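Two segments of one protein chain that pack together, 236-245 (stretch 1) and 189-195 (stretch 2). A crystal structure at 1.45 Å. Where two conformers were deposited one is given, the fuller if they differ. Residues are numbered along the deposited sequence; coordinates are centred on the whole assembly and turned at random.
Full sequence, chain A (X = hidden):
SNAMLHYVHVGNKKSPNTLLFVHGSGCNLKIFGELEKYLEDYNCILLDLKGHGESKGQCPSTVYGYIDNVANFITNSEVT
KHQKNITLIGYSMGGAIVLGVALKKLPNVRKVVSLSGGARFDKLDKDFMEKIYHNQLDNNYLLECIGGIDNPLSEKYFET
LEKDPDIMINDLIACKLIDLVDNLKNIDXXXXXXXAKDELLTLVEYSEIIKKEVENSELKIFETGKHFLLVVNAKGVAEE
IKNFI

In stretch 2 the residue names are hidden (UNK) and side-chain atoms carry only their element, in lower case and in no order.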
ATOM      1  N   GLY A 236       9.243 -11.561  -7.723  1.00 10.97           N
ATOM      2  CA  GLY A 236       8.103 -12.478  -7.664  1.00 10.56           C
ATOM      3  C   GLY A 236       6.801 -11.698  -7.506  1.00 10.90           C
ATOM      4  O   GLY A 236       5.776 -12.034  -8.113  1.00 11.38           O
ATOM      5  N   VAL A 237       6.838 -10.637  -6.701  1.00  9.92           N
ATOM      6  CA  VAL A 237       5.631  -9.808  -6.549  1.00 10.04           C
ATOM      7  C   VAL A 237       5.256  -9.173  -7.907  1.00 10.24           C
ATOM      8  O   VAL A 237       4.069  -9.173  -8.306  1.00 11.40           O
ATOM      9  CB  VAL A 237       5.842  -8.734  -5.471  1.00 10.30           C
ATOM     10  CG1 VAL A 237       4.699  -7.710  -5.479  1.00 10.37           C
ATOM     11  CG2 VAL A 237       5.974  -9.392  -4.110  1.00 11.11           C
ATOM     12  N   ALA A 238       6.245  -8.654  -8.624  1.00 10.21           N
ATOM     13  CA  ALA A 238       5.963  -8.046  -9.934  1.00 10.54           C
ATOM     14  C   ALA A 238       5.349  -9.060 -10.894  1.00 10.77           C
ATOM     15  O   ALA A 238       4.450  -8.702 -11.647  1.00 11.06           O
ATOM     16  CB  ALA A 238       7.192  -7.396 -10.535  1.00 11.18           C
ATOM     17  N   GLU A 239       5.806 -10.318 -10.871  1.00 10.72           N
ATOM     18  CA  GLU A 239       5.218 -11.344 -11.738  1.00 11.28           C
ATOM     19  C   GLU A 239       3.741 -11.522 -11.412  1.00 11.26           C
ATOM     20  O   GLU A 239       2.905 -11.704 -12.333  1.00 13.54           O
ATOM     21  CB  GLU A 239       6.011 -12.654 -11.614  1.00 11.73           C
ATOM     22  CG  GLU A 239       7.400 -12.572 -12.264  1.00 13.82           C
ATOM     23  CD  GLU A 239       7.325 -12.121 -13.737  1.00 17.75           C
ATOM     24  OE1 GLU A 239       6.609 -12.780 -14.539  1.00 18.74           O
ATOM     25  OE2 GLU A 239       7.974 -11.103 -14.070  1.00 20.93           O
ATOM     26  N   GLU A 240       3.409 -11.425 -10.121  1.00 11.17           N
ATOM     27  CA  GLU A 240       2.038 -11.623  -9.671  1.00 12.51           C
ATOM     28  C   GLU A 240       1.163 -10.381  -9.863  1.00 13.07           C
ATOM     29  O   GLU A 240      -0.062 -10.420  -9.645  1.00 16.18           O
ATOM     30  CB  GLU A 240       2.036 -12.050  -8.207  1.00 12.65           C
ATOM     31  CG  GLU A 240       2.616 -13.435  -8.029  1.00 14.71           C
ATOM     32  CD  GLU A 240       1.740 -14.544  -8.579  1.00 16.70           C
ATOM     33  OE1 GLU A 240       0.493 -14.393  -8.609  1.00 16.66           O
ATOM     34  OE2 GLU A 240       2.307 -15.592  -8.953  1.00 20.98           O
ATOM     35  N   ILE A 241       1.781  -9.274 -10.255  1.00 12.67           N
ATOM     36  CA  ILE A 241       1.057  -8.101 -10.728  1.00 13.68           C
ATOM     37  C   ILE A 241       0.839  -8.221 -12.243  1.00 14.24           C
ATOM     38  O   ILE A 241      -0.283  -8.016 -12.734  1.00 14.10           O
ATOM     39  CB  ILE A 241       1.791  -6.801 -10.341  1.00 13.05           C
ATOM     40  CG1 ILE A 241       1.715  -6.636  -8.826  1.00 12.87           C
ATOM     41  CG2 ILE A 241       1.141  -5.598 -11.010  1.00 13.01           C
ATOM     42  CD1 ILE A 241       2.616  -5.560  -8.254  1.00 13.60           C
ATOM     43  N   LYS A 242       1.895  -8.578 -12.979  1.00 14.22           N
ATOM     44  CA  LYS A 242       1.799  -8.785 -14.436  1.00 14.67           C
ATOM     45  C   LYS A 242       0.742  -9.805 -14.825  1.00 15.39           C
ATOM     46  O   LYS A 242       0.073  -9.656 -15.869  1.00 16.52           O
ATOM     47  CB  LYS A 242       3.131  -9.280 -14.985  1.00 15.59           C
ATOM     48  CG  LYS A 242       4.224  -8.283 -14.881  1.00 16.86           C
ATOM     49  CD  LYS A 242       5.487  -8.944 -15.330  1.00 19.68           C
ATOM     50  CE  LYS A 242       6.637  -8.074 -15.028  1.00 19.59           C
ATOM     51  NZ  LYS A 242       7.830  -8.615 -15.667  1.00 22.40           N
ATOM     52  N   ASN A 243       0.613 -10.871 -14.043  1.00 14.87           N
ATOM     53  CA  ASN A 243      -0.362 -11.912 -14.402  1.00 15.70           C
ATOM     54  C   ASN A 243      -1.829 -11.521 -14.147  1.00 15.70           C
ATOM     55  O   ASN A 243      -2.734 -12.260 -14.516  1.00 16.40           O
ATOM     56  CB  ASN A 243       0.005 -13.283 -13.813  1.00 16.44           C
ATOM     57  CG  ASN A 243      -0.100 -13.334 -12.325  1.00 18.07           C
ATOM     58  OD1 ASN A 243      -0.546 -12.388 -11.689  1.00 18.34           O
ATOM     59  ND2 ASN A 243       0.328 -14.453 -11.742  1.00 20.45           N
ATOM     60  N   PHE A 244      -2.028 -10.354 -13.538  1.00 15.06           N
ATOM     61  CA  PHE A 244      -3.329  -9.886 -13.145  1.00 16.21           C
ATOM     62  C   PHE A 244      -3.798  -8.688 -13.963  1.00 16.81           C
ATOM     63  O   PHE A 244      -4.999  -8.584 -14.250  1.00 17.66           O
ATOM     64  CB  PHE A 244      -3.250  -9.480 -11.675  1.00 15.49           C
ATOM     65  CG  PHE A 244      -4.510  -8.855 -11.131  1.00 14.25           C
ATOM     66  CD1 PHE A 244      -4.485  -7.568 -10.603  1.00 15.33           C
ATOM     67  CD2 PHE A 244      -5.705  -9.563 -11.109  1.00 15.68           C
ATOM     68  CE1 PHE A 244      -5.642  -6.986 -10.059  1.00 15.16           C
ATOM     69  CE2 PHE A 244      -6.855  -8.989 -10.572  1.00 15.27           C
ATOM     70  CZ  PHE A 244      -6.815  -7.697 -10.053  1.00 15.98           C
ATOM     71  N   ILE A 245      -2.891  -7.760 -14.284  1.00 18.38           N
ATOM     72  CA  ILE A 245      -3.332  -6.494 -14.883  0.50 19.71           C
ATOM     73  C   ILE A 245      -3.898  -6.639 -16.303  1.00 21.06           C
ATOM     74  O   ILE A 245      -4.689  -5.781 -16.728  1.00 22.48           O
ATOM     75  CB  ILE A 245      -2.272  -5.349 -14.781  0.50 19.48           C
ATOM     76  CG1 ILE A 245      -0.944  -5.735 -15.449  0.50 19.75           C
ATOM     77  CG2 ILE A 245      -2.083  -4.939 -13.313  0.50 19.17           C
ATOM     78  CD1 ILE A 245       0.043  -4.571 -15.599  0.50 20.17           C
ATOM     79  OXT ILE A 245      -3.579  -7.568 -17.052  0.50 21.51           O
ATOM     80  N   UNK A 189     -14.838  -3.814  -9.548  1.00 13.10           N
ATOM     81  CA  UNK A 189     -13.669  -4.102 -10.385  1.00 12.42           C
ATOM     82  C   UNK A 189     -12.853  -5.241  -9.794  1.00 12.07           C
ATOM     83  O   UNK A 189     -13.057  -5.608  -8.629  1.00 12.72           O
ATOM     84  c   UNK A 189     -13.510  -1.771 -11.423  1.00 12.37           C
ATOM     85  c   UNK A 189     -12.782  -2.842 -10.536  1.00 11.74           C
ATOM     86  c   UNK A 189     -12.392  -2.290  -9.159  1.00 11.37           C
ATOM     87  c   UNK A 189     -11.413  -1.116  -9.261  1.00 12.06           C
ATOM     88  N   UNK A 190     -11.939  -5.826 -10.598  1.00 11.77           N
ATOM     89  CA  UNK A 190     -11.086  -6.926 -10.078  1.00 11.36           C
ATOM     90  C   UNK A 190     -10.102  -6.454  -8.999  1.00 11.44           C
ATOM     91  O   UNK A 190      -9.518  -5.362  -9.077  1.00 11.48           O
ATOM     92  c   UNK A 190     -10.352  -7.442 -11.317  1.00 12.31           C
ATOM     93  c   UNK A 190     -11.720  -5.565 -12.037  1.00 12.27           C
ATOM     94  c   UNK A 190     -11.176  -6.892 -12.529  1.00 12.40           C
ATOM     95  N   UNK A 191      -9.943  -7.291  -7.978  1.00 11.78           N
ATOM     96  CA  UNK A 191      -9.025  -7.010  -6.872  1.00 11.55           C
ATOM     97  C   UNK A 191      -8.137  -8.216  -6.673  1.00 11.55           C
ATOM     98  O   UNK A 191      -8.635  -9.345  -6.670  1.00 12.85           O
ATOM     99  c   UNK A 191      -8.874  -6.667  -4.352  1.00 11.90           C
ATOM    100  c   UNK A 191     -10.655  -5.514  -5.647  1.00 12.99           C
ATOM    101  c   UNK A 191      -9.820  -6.783  -5.555  1.00 11.64           C
ATOM    102  N   UNK A 192      -6.830  -7.986  -6.545  1.00 11.15           N
ATOM    103  CA  UNK A 192      -5.924  -9.096  -6.210  1.00 10.95           C
ATOM    104  C   UNK A 192      -5.205  -8.785  -4.914  1.00 10.52           C
ATOM    105  O   UNK A 192      -4.723  -7.668  -4.745  1.00 12.37           O
ATOM    106  c   UNK A 192      -4.865  -9.356  -7.301  1.00 11.43           C
ATOM    107  c   UNK A 192      -2.310 -12.140  -7.861  1.00 13.03           C
ATOM    108  n   UNK A 192      -1.599 -12.670  -9.067  1.00 14.17           N
ATOM    109  c   UNK A 192      -3.147 -10.928  -8.203  1.00 12.18           C
ATOM    110  c   UNK A 192      -3.897 -10.474  -6.975  1.00 12.35           C
ATOM    111  N   UNK A 193      -5.148  -9.756  -4.005  1.00 10.40           N
ATOM    112  CA  UNK A 193      -4.389  -9.594  -2.772  1.00 10.42           C
ATOM    113  C   UNK A 193      -3.125 -10.448  -2.904  1.00 10.15           C
ATOM    114  O   UNK A 193      -3.198 -11.584  -3.405  1.00 10.72           O
ATOM    115  c   UNK A 193      -5.217 -10.038  -1.587  1.00 11.37           C
ATOM    116  N   UNK A 194      -1.979  -9.919  -2.453  1.00  9.51           N
ATOM    117  CA  UNK A 194      -0.683 -10.625  -2.509  1.00 10.13           C
ATOM    118  C   UNK A 194      -0.072 -10.474  -1.124  1.00 10.01           C
ATOM    119  O   UNK A 194      -0.002  -9.360  -0.613  1.00 10.91           O
ATOM    120  c   UNK A 194       0.276  -9.980  -3.543  1.00  9.55           C
ATOM    121  c   UNK A 194       1.638 -10.687  -3.511  1.00 11.22           C
ATOM    122  c   UNK A 194       0.441  -9.185  -5.945  1.00 12.18           C
ATOM    123  c   UNK A 194      -0.312 -10.069  -4.948  1.00 10.62           C
ATOM    124  N   UNK A 195       0.382 -11.576  -0.523  1.00  9.53           N
ATOM    125  CA  UNK A 195       0.857 -11.520   0.872  1.00 10.07           C
ATOM    126  C   UNK A 195       1.744 -12.728   1.140  1.00  9.74           C
ATOM    127  O   UNK A 195       1.636 -13.733   0.441  1.00 10.33           O
ATOM    128  c   UNK A 195      -1.079 -12.869   1.840  1.00 12.99           C
ATOM    129  c   UNK A 195      -0.350 -11.540   1.860  1.00 10.49           C
ATOM    130  c   UNK A 195       0.054 -11.166   3.281  1.00 10.98           C
TER

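Position 189 has four side-chain carbons, forked at the first, with one arm two carbons long. That is the isoleucine pattern. Nothing here comes within reach of stretch 1. The residue is Ile189.

Position 190 has three side-chain carbons that close a ring onto the backbone N. Only proline does this. Its CB lies 3.8 Å from CZ of Phe244, an apolar contact. Its backbone C lies 3.7 Å from the same CZ, at the edge of the ring and near its plane. The residue is Pro190.

Position 191 has one carbon carrying two more, three in all. The CA-to-CB bond points away from stretch 1, so the contact is made by the backbone: C is 3.7 Å from CZ of Phe244. A short side chain forked at the first carbon, with no polar atom, is valine. The residue is Val191.

Position 192 has four carbons in a row ending in a nitrogen. The chain is fully extended and points toward stretch 1. CB sits over one face of the Phe244 ring, 3.5 Å from its centroid and 4° off the ring normal, a CH-pi contact. The terminal nitrogen is 2.7 Å from OE1 of Glu240, close enough for a salt bridge. Four carbons and an amine make lysine. The residue is Lys192. Its NZ also donates a hydrogen bond to the backbone O of Glu240, at 2.8 Å.

Position 193 has a single side-chain carbon and does not reach stretch 1. The residue is Ala193.

Position 194 has four carbons, forked at the first, with one arm two carbons long. It points toward stretch 1. The end of the long arm lies 4.0 Å from CB of Glu240 and 4.1 Å from CG1 of Ile241. The residue is Ile194, and the atom making these contacts is CD1.

Position 195 has one carbon carrying two more. It points away and makes no contact with stretch 1. The residue is Val195.

The helix and the strand run nearly antiparallel, at 167°, with their axes 10.0 Å apart at closest approach. Side chains fill that gap. Lys192 and Ile194 both point toward stretch 1, while Val191 and Val195 point away. Ile194 packs on the helix. Lys192 passes over the Phe244 ring and ends at Glu240, bonding both its carboxylate and its backbone O. Asn243 steadies that carboxylate: its ND2 donates a hydrogen bond to OE1 of Glu240 at 3.1 Å.

Stretch 2 (189-195) IPVKAIV
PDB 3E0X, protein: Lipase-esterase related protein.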